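Local coordinates for protein DNA polymerase (Bacillus phage phi29, PDB 2PY5) that replicates viral DNA by protein-primed, highly processive strand displacement and proofreads the product with a 3'-5' exonuclease, at residues 87-99 with 395-407. The protein carries 2 engineered substitutions. Sequence-based numbering, arbitrary orientation.
Sequences PNTYNTIISRMGQ and SNPDVTGKVPYLK. With nucleotides of chain C; nucleotides of chain B.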
loop_
_atom_site.group_PDB
_atom_site.type_symbol
_atom_site.label_atom_id
_atom_site.label_comp_id
_atom_site.label_asym_id
_atom_site.label_seq_id
_atom_site.Cartn_x
_atom_site.Cartn_y
_atom_site.Cartn_z
ATOM N N PRO F 87 -33.319 9.289 7.877
ATOM C CA PRO F 87 -33.207 9.267 9.332
ATOM C C PRO F 87 -33.103 7.850 9.870
ATOM O O PRO F 87 -33.784 6.952 9.366
ATOM C CB PRO F 87 -34.508 9.934 9.798
ATOM C CG PRO F 87 -34.932 10.751 8.679
ATOM C CD PRO F 87 -34.538 9.989 7.447
ATOM N N ASN F 88 -32.262 7.666 10.882
ATOM C CA ASN F 88 -32.048 6.357 11.523
ATOM C C ASN F 88 -31.537 5.305 10.567
ATOM O O ASN F 88 -31.939 4.157 10.601
ATOM C CB ASN F 88 -33.305 5.874 12.243
ATOM C CG ASN F 88 -33.676 6.764 13.376
ATOM O OD1 ASN F 88 -32.841 7.077 14.225
ATOM N ND2 ASN F 88 -34.932 7.197 13.404
ATOM N N THR F 89 -30.609 5.719 9.722
ATOM C CA THR F 89 -29.903 4.794 8.835
ATOM C C THR F 89 -28.429 5.149 8.811
ATOM O O THR F 89 -28.025 6.205 9.302
ATOM C CB THR F 89 -30.436 4.848 7.396
ATOM O OG1 THR F 89 -30.092 6.104 6.799
ATOM C CG2 THR F 89 -31.965 4.626 7.338
ATOM N N TYR F 90 -27.626 4.268 8.221
ATOM C CA TYR F 90 -26.198 4.509 8.040
ATOM C C TYR F 90 -25.828 4.187 6.596
ATOM O O TYR F 90 -26.456 3.344 5.952
ATOM C CB TYR F 90 -25.334 3.714 9.036
ATOM C CG TYR F 90 -25.376 2.223 8.816
ATOM C CD1 TYR F 90 -24.364 1.579 8.116
ATOM C CD2 TYR F 90 -26.431 1.466 9.287
ATOM C CE1 TYR F 90 -24.392 0.234 7.897
ATOM C CE2 TYR F 90 -26.480 0.082 9.073
ATOM C CZ TYR F 90 -25.452 -0.524 8.382
ATOM O OH TYR F 90 -25.470 -1.875 8.123
ATOM N N ASN F 91 -24.861 4.935 6.084
ATOM C CA ASN F 91 -24.286 4.717 4.750
ATOM C C ASN F 91 -22.848 4.257 4.963
ATOM O O ASN F 91 -22.261 4.462 6.040
ATOM C CB ASN F 91 -24.328 6.023 3.947
ATOM C CG ASN F 91 -23.895 5.855 2.491
ATOM O OD1 ASN F 91 -23.932 4.759 1.937
ATOM N ND2 ASN F 91 -23.499 6.951 1.866
ATOM N N THR F 92 -22.279 3.597 3.954
ATOM C CA THR F 92 -20.893 3.163 4.022
ATOM C C THR F 92 -20.180 3.427 2.700
ATOM O O THR F 92 -20.810 3.531 1.663
ATOM C CB THR F 92 -20.764 1.651 4.327
ATOM O OG1 THR F 92 -21.525 0.909 3.380
ATOM C CG2 THR F 92 -21.301 1.327 5.699
ATOM N N ILE F 93 -18.851 3.532 2.782
ATOM C CA ILE F 93 -17.964 3.378 1.626
ATOM C C ILE F 93 -17.054 2.207 1.933
ATOM O O ILE F 93 -16.105 2.335 2.682
ATOM C CB ILE F 93 -17.119 4.639 1.322
ATOM C CG1 ILE F 93 -18.026 5.829 1.087
ATOM C CG2 ILE F 93 -16.213 4.366 0.141
ATOM C CD1 ILE F 93 -17.257 7.148 0.966
ATOM N N ILE F 94 -17.422 1.043 1.391
ATOM C CA ILE F 94 -16.637 -0.197 1.457
ATOM C C ILE F 94 -16.457 -0.645 0.007
ATOM O O ILE F 94 -17.446 -0.846 -0.725
ATOM C CB ILE F 94 -17.344 -1.322 2.262
ATOM C CG1 ILE F 94 -17.543 -0.915 3.718
ATOM C CG2 ILE F 94 -16.510 -2.624 2.171
ATOM C CD1 ILE F 94 -18.615 -1.750 4.448
ATOM N N SER F 95 -15.205 -0.753 -0.428
ATOM C CA SER F 95 -14.913 -1.041 -1.833
ATOM C C SER F 95 -15.205 -2.489 -2.176
ATOM O O SER F 95 -15.356 -3.320 -1.272
ATOM C CB SER F 95 -13.467 -0.722 -2.199
ATOM O OG SER F 95 -12.551 -1.655 -1.648
ATOM N N ARG F 96 -15.289 -2.759 -3.472
ATOM C CA ARG F 96 -15.445 -4.123 -3.983
ATOM C C ARG F 96 -14.439 -5.066 -3.344
ATOM O O ARG F 96 -14.757 -6.231 -3.028
ATOM C CB ARG F 96 -15.251 -4.157 -5.513
ATOM C CG ARG F 96 -15.537 -5.505 -6.149
ATOM C CD ARG F 96 -15.106 -5.515 -7.590
ATOM N NE ARG F 96 -15.929 -4.631 -8.411
ATOM C CZ ARG F 96 -16.990 -5.001 -9.137
ATOM N NH1 ARG F 96 -17.413 -6.267 -9.169
ATOM N NH2 ARG F 96 -17.642 -4.087 -9.850
ATOM N N MET F 97 -13.221 -4.574 -3.182
ATOM C CA MET F 97 -12.114 -5.390 -2.677
ATOM C C MET F 97 -12.016 -5.409 -1.154
ATOM O O MET F 97 -11.091 -6.012 -0.595
ATOM C CB MET F 97 -10.813 -4.922 -3.313
ATOM C CG MET F 97 -10.877 -4.908 -4.853
ATOM S SD MET F 97 -10.822 -6.521 -5.649
ATOM C CE MET F 97 -12.479 -7.155 -5.464
ATOM N N GLY F 98 -12.966 -4.769 -0.471
ATOM C CA GLY F 98 -13.070 -4.874 0.970
ATOM C C GLY F 98 -12.289 -3.835 1.749
ATOM O O GLY F 98 -12.032 -4.040 2.935
ATOM N N GLN F 99 -11.949 -2.716 1.104
ATOM C CA GLN F 99 -11.341 -1.593 1.821
ATOM C C GLN F 99 -12.440 -0.706 2.411
ATOM O O GLN F 99 -13.350 -0.304 1.699
ATOM C CB GLN F 99 -10.424 -0.813 0.900
ATOM C CG GLN F 99 -9.309 -1.699 0.349
ATOM C CD GLN F 99 -7.977 -1.027 0.256
ATOM O OE1 GLN F 99 -7.305 -1.108 -0.778
ATOM N NE2 GLN F 99 -7.565 -0.370 1.333
ATOM N N SER F 395 -6.681 5.243 -10.723
ATOM C CA SER F 395 -7.899 4.983 -9.970
ATOM C C SER F 395 -8.960 4.380 -10.879
ATOM O O SER F 395 -9.204 4.891 -11.977
ATOM C CB SER F 395 -8.438 6.295 -9.398
ATOM O OG SER F 395 -7.575 6.855 -8.429
ATOM N N ASN F 396 -9.614 3.312 -10.426
ATOM C CA ASN F 396 -10.560 2.613 -11.238
ATOM C C ASN F 396 -11.888 3.363 -11.217
ATOM O O ASN F 396 -12.448 3.599 -10.135
ATOM C CB ASN F 396 -10.748 1.175 -10.694
ATOM C CG ASN F 396 -11.343 0.209 -11.708
ATOM O OD1 ASN F 396 -10.846 -0.918 -11.896
ATOM N ND2 ASN F 396 -12.388 0.616 -12.352
ATOM N N PRO F 397 -12.413 3.732 -12.392
ATOM C CA PRO F 397 -13.675 4.475 -12.445
ATOM C C PRO F 397 -14.878 3.651 -11.970
ATOM O O PRO F 397 -15.904 4.225 -11.657
ATOM C CB PRO F 397 -13.797 4.853 -13.920
ATOM C CG PRO F 397 -13.006 3.799 -14.634
ATOM C CD PRO F 397 -11.862 3.494 -13.746
ATOM N N ASP F 398 -14.766 2.321 -11.945
ATOM C CA ASP F 398 -15.803 1.453 -11.342
ATOM C C ASP F 398 -15.700 1.495 -9.821
ATOM O O ASP F 398 -14.786 0.899 -9.235
ATOM C CB ASP F 398 -15.659 0.026 -11.850
ATOM C CG ASP F 398 -16.754 -0.883 -11.366
ATOM O OD1 ASP F 398 -16.699 -2.103 -11.689
ATOM O OD2 ASP F 398 -17.654 -0.405 -10.655
ATOM N N VAL F 399 -16.628 2.214 -9.193
ATOM C CA VAL F 399 -16.628 2.380 -7.749
ATOM C C VAL F 399 -17.779 1.645 -7.084
ATOM O O VAL F 399 -18.147 1.949 -5.957
ATOM C CB VAL F 399 -16.593 3.867 -7.318
ATOM C CG1 VAL F 399 -15.212 4.447 -7.644
ATOM C CG2 VAL F 399 -17.693 4.693 -7.965
ATOM N N THR F 400 -18.317 0.652 -7.791
ATOM C CA THR F 400 -19.316 -0.259 -7.229
ATOM C C THR F 400 -18.767 -0.824 -5.927
ATOM O O THR F 400 -17.637 -1.311 -5.889
ATOM C CB THR F 400 -19.628 -1.394 -8.228
ATOM O OG1 THR F 400 -20.019 -0.818 -9.474
ATOM C CG2 THR F 400 -20.750 -2.329 -7.708
ATOM N N GLY F 401 -19.555 -0.700 -4.864
ATOM C CA GLY F 401 -19.110 -1.092 -3.525
ATOM C C GLY F 401 -19.786 -2.316 -2.964
ATOM O O GLY F 401 -20.521 -3.039 -3.661
ATOM N N LYS F 402 -19.503 -2.567 -1.690
ATOM C CA LYS F 402 -20.055 -3.707 -0.966
ATOM C C LYS F 402 -20.932 -3.170 0.179
ATOM O O LYS F 402 -20.576 -2.185 0.869
ATOM C CB LYS F 402 -18.912 -4.586 -0.404
ATOM C CG LYS F 402 -18.128 -5.424 -1.439
ATOM C CD LYS F 402 -18.841 -6.728 -1.761
ATOM C CE LYS F 402 -18.297 -7.409 -3.011
ATOM N NZ LYS F 402 -16.888 -7.915 -2.878
ATOM N N VAL F 403 -22.096 -3.780 0.325
ATOM C CA VAL F 403 -23.110 -3.352 1.273
ATOM C C VAL F 403 -23.191 -4.364 2.403
ATOM O O VAL F 403 -23.405 -5.550 2.159
ATOM C CB VAL F 403 -24.485 -3.247 0.588
ATOM C CG1 VAL F 403 -25.581 -2.888 1.582
ATOM C CG2 VAL F 403 -24.416 -2.233 -0.563
ATOM N N PRO F 404 -23.028 -3.907 3.651
ATOM C CA PRO F 404 -23.145 -4.850 4.763
ATOM C C PRO F 404 -24.571 -5.248 5.062
ATOM O O PRO F 404 -25.499 -4.477 4.809
ATOM C CB PRO F 404 -22.589 -4.067 5.931
ATOM C CG PRO F 404 -22.869 -2.655 5.585
ATOM C CD PRO F 404 -22.757 -2.539 4.122
ATOM N N TYR F 405 -24.735 -6.451 5.608
ATOM C CA TYR F 405 -26.034 -6.909 6.111
ATOM C C TYR F 405 -25.809 -7.976 7.166
ATOM O O TYR F 405 -24.727 -8.548 7.250
ATOM C CB TYR F 405 -26.901 -7.442 4.973
ATOM C CG TYR F 405 -26.399 -8.709 4.343
ATOM C CD1 TYR F 405 -26.888 -9.944 4.732
ATOM C CD2 TYR F 405 -25.446 -8.668 3.348
ATOM C CE1 TYR F 405 -26.419 -11.115 4.137
ATOM C CE2 TYR F 405 -24.979 -9.819 2.752
ATOM C CZ TYR F 405 -25.457 -11.032 3.149
ATOM O OH TYR F 405 -24.973 -12.167 2.536
ATOM N N LEU F 406 -26.817 -8.216 8.000
ATOM C CA LEU F 406 -26.716 -9.267 9.012
ATOM C C LEU F 406 -27.224 -10.574 8.431
ATOM O O LEU F 406 -28.367 -10.666 7.981
ATOM C CB LEU F 406 -27.500 -8.923 10.282
ATOM C CG LEU F 406 -26.875 -8.062 11.375
ATOM C CD1 LEU F 406 -27.700 -8.255 12.656
ATOM C CD2 LEU F 406 -25.384 -8.336 11.648
ATOM N N LYS F 407 -26.359 -11.578 8.439
ATOM C CA LYS F 407 -26.715 -12.930 8.012
ATOM C C LYS F 407 -27.641 -13.585 9.053
ATOM O O LYS F 407 -27.818 -13.062 10.157
ATOM C CB LYS F 407 -25.438 -13.762 7.805
ATOM C CG LYS F 407 -24.491 -13.193 6.764
ATOM C CD LYS F 407 -23.301 -14.108 6.438
ATOM C CE LYS F 407 -22.345 -14.281 7.611
ATOM N NZ LYS F 407 -21.141 -15.086 7.224
ATOM P P DT C 6 -7.246 -2.116 -10.874
ATOM O OP1 DT C 6 -6.950 -2.114 -12.316
ATOM O OP2 DT C 6 -8.466 -1.473 -10.309
ATOM O "O5'" DT C 6 -7.263 -3.632 -10.347
ATOM C "C5'" DT C 6 -6.326 -4.584 -10.813
ATOM C "C4'" DT C 6 -6.673 -5.930 -10.213
ATOM O "O4'" DT C 6 -6.341 -5.871 -8.802
ATOM C "C3'" DT C 6 -8.155 -6.318 -10.303
ATOM O "O3'" DT C 6 -8.330 -7.704 -10.642
ATOM C "C2'" DT C 6 -8.689 -6.002 -8.911
ATOM C "C1'" DT C 6 -7.464 -6.257 -8.036
ATOM N N1 DT C 6 -7.430 -5.518 -6.713
ATOM C C2 DT C 6 -7.075 -6.222 -5.577
ATOM O O2 DT C 6 -6.792 -7.412 -5.592
ATOM N N3 DT C 6 -7.065 -5.474 -4.419
ATOM C C4 DT C 6 -7.368 -4.129 -4.277
ATOM O O4 DT C 6 -7.329 -3.564 -3.186
ATOM C C5 DT C 6 -7.729 -3.451 -5.504
ATOM C C7 DT C 6 -8.083 -1.992 -5.494
ATOM C C6 DT C 6 -7.741 -4.165 -6.644
ATOM P P DT C 5 -8.438 1.969 -6.921
ATOM O OP1 DT C 5 -9.499 2.117 -7.923
ATOM O OP2 DT C 5 -8.818 1.530 -5.535
ATOM O "O5'" DT C 5 -7.305 1.003 -7.446
ATOM C "C5'" DT C 5 -6.711 1.297 -8.707
ATOM C "C4'" DT C 5 -5.534 0.377 -8.900
ATOM O "O4'" DT C 5 -4.582 0.558 -7.829
ATOM C "C3'" DT C 5 -5.918 -1.094 -8.872
ATOM O "O3'" DT C 5 -5.923 -1.536 -10.198
ATOM C "C2'" DT C 5 -4.850 -1.804 -8.049
ATOM C "C1'" DT C 5 -4.107 -0.682 -7.337
ATOM N N1 DT C 5 -4.250 -0.673 -5.832
ATOM C C2 DT C 5 -3.263 -1.270 -5.081
ATOM O O2 DT C 5 -2.296 -1.817 -5.584
ATOM N N3 DT C 5 -3.458 -1.198 -3.722
ATOM C C4 DT C 5 -4.511 -0.601 -3.046
ATOM O O4 DT C 5 -4.593 -0.590 -1.819
ATOM C C5 DT C 5 -5.509 0.009 -3.880
ATOM C C7 DT C 5 -6.702 0.689 -3.262
ATOM C C6 DT C 5 -5.332 -0.056 -5.211
ATOM P P DT B 5 -15.670 -10.958 -1.038
ATOM O OP1 DT B 5 -15.185 -11.909 -2.072
ATOM O OP2 DT B 5 -16.821 -10.069 -1.320
ATOM O "O5'" DT B 5 -16.079 -11.788 0.269
ATOM C "C5'" DT B 5 -15.221 -12.793 0.783
ATOM C "C4'" DT B 5 -15.504 -13.025 2.255
ATOM O "O4'" DT B 5 -15.056 -11.894 3.040
ATOM C "C3'" DT B 5 -16.970 -13.200 2.624
ATOM O "O3'" DT B 5 -17.063 -14.147 3.677
ATOM C "C2'" DT B 5 -17.408 -11.809 3.078
ATOM C "C1'" DT B 5 -16.141 -11.342 3.773
ATOM N N1 DT B 5 -15.893 -9.873 3.765
ATOM C C2 DT B 5 -15.560 -9.234 4.941
ATOM O O2 DT B 5 -15.445 -9.772 6.051
ATOM N N3 DT B 5 -15.330 -7.887 4.769
ATOM C C4 DT B 5 -15.407 -7.151 3.600
ATOM O O4 DT B 5 -15.158 -5.949 3.592
ATOM C C5 DT B 5 -15.746 -7.886 2.414
ATOM C C7 DT B 5 -15.858 -7.205 1.090
ATOM C C6 DT B 5 -15.972 -9.205 2.547
HETATM O O HOH W 1 -20.315 0.453 0.974
HETATM O O HOH W 2 -15.140 -0.479 -5.242
HETATM O O HOH W 3 -15.666 -1.668 -8.154
#
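K402 grips protein and DNA with one ammonium group: NZ donates to R96 O at 2.7 Å, in the carbonyl plane on a lone pair, and also to OP2 of DT5 of chain B. Bends at chi2 and chi4 fold the chain past the S95 and R96 carbonyls and turn NZ between R96 O and that phosphate. Here TPR2 of this B-family polymerase, through strand 402-406, docks on strand 89-94 of the exonuclease region, and bases of bound single-stranded DNA lie against the type I turn S95-G98. The strands run at 127° between their N-to-C directions, with one straight backbone bond, K402 N to I94 O (164°). Beyond it water 1 bridges the strands, donating to K402 O, accepting from I94 N and bonding to T92 OG1, which W81 also holds. P404 CG sits at the edge of the Y90 ring, 3.7 Å from OH; that hydroxyl bonds to E75 of helix 63-76. At the other end, two waters link R96 N and NE to T400 O. The R96-D398 salt bridge, NH2 to OD1, is weak as a hydrogen bond, its planes 73° apart. OD2 of D398 accepts from T400 N, closing an Asx turn, and separately, on its syn lone pair, from T400 OG1 at 2.7 Å.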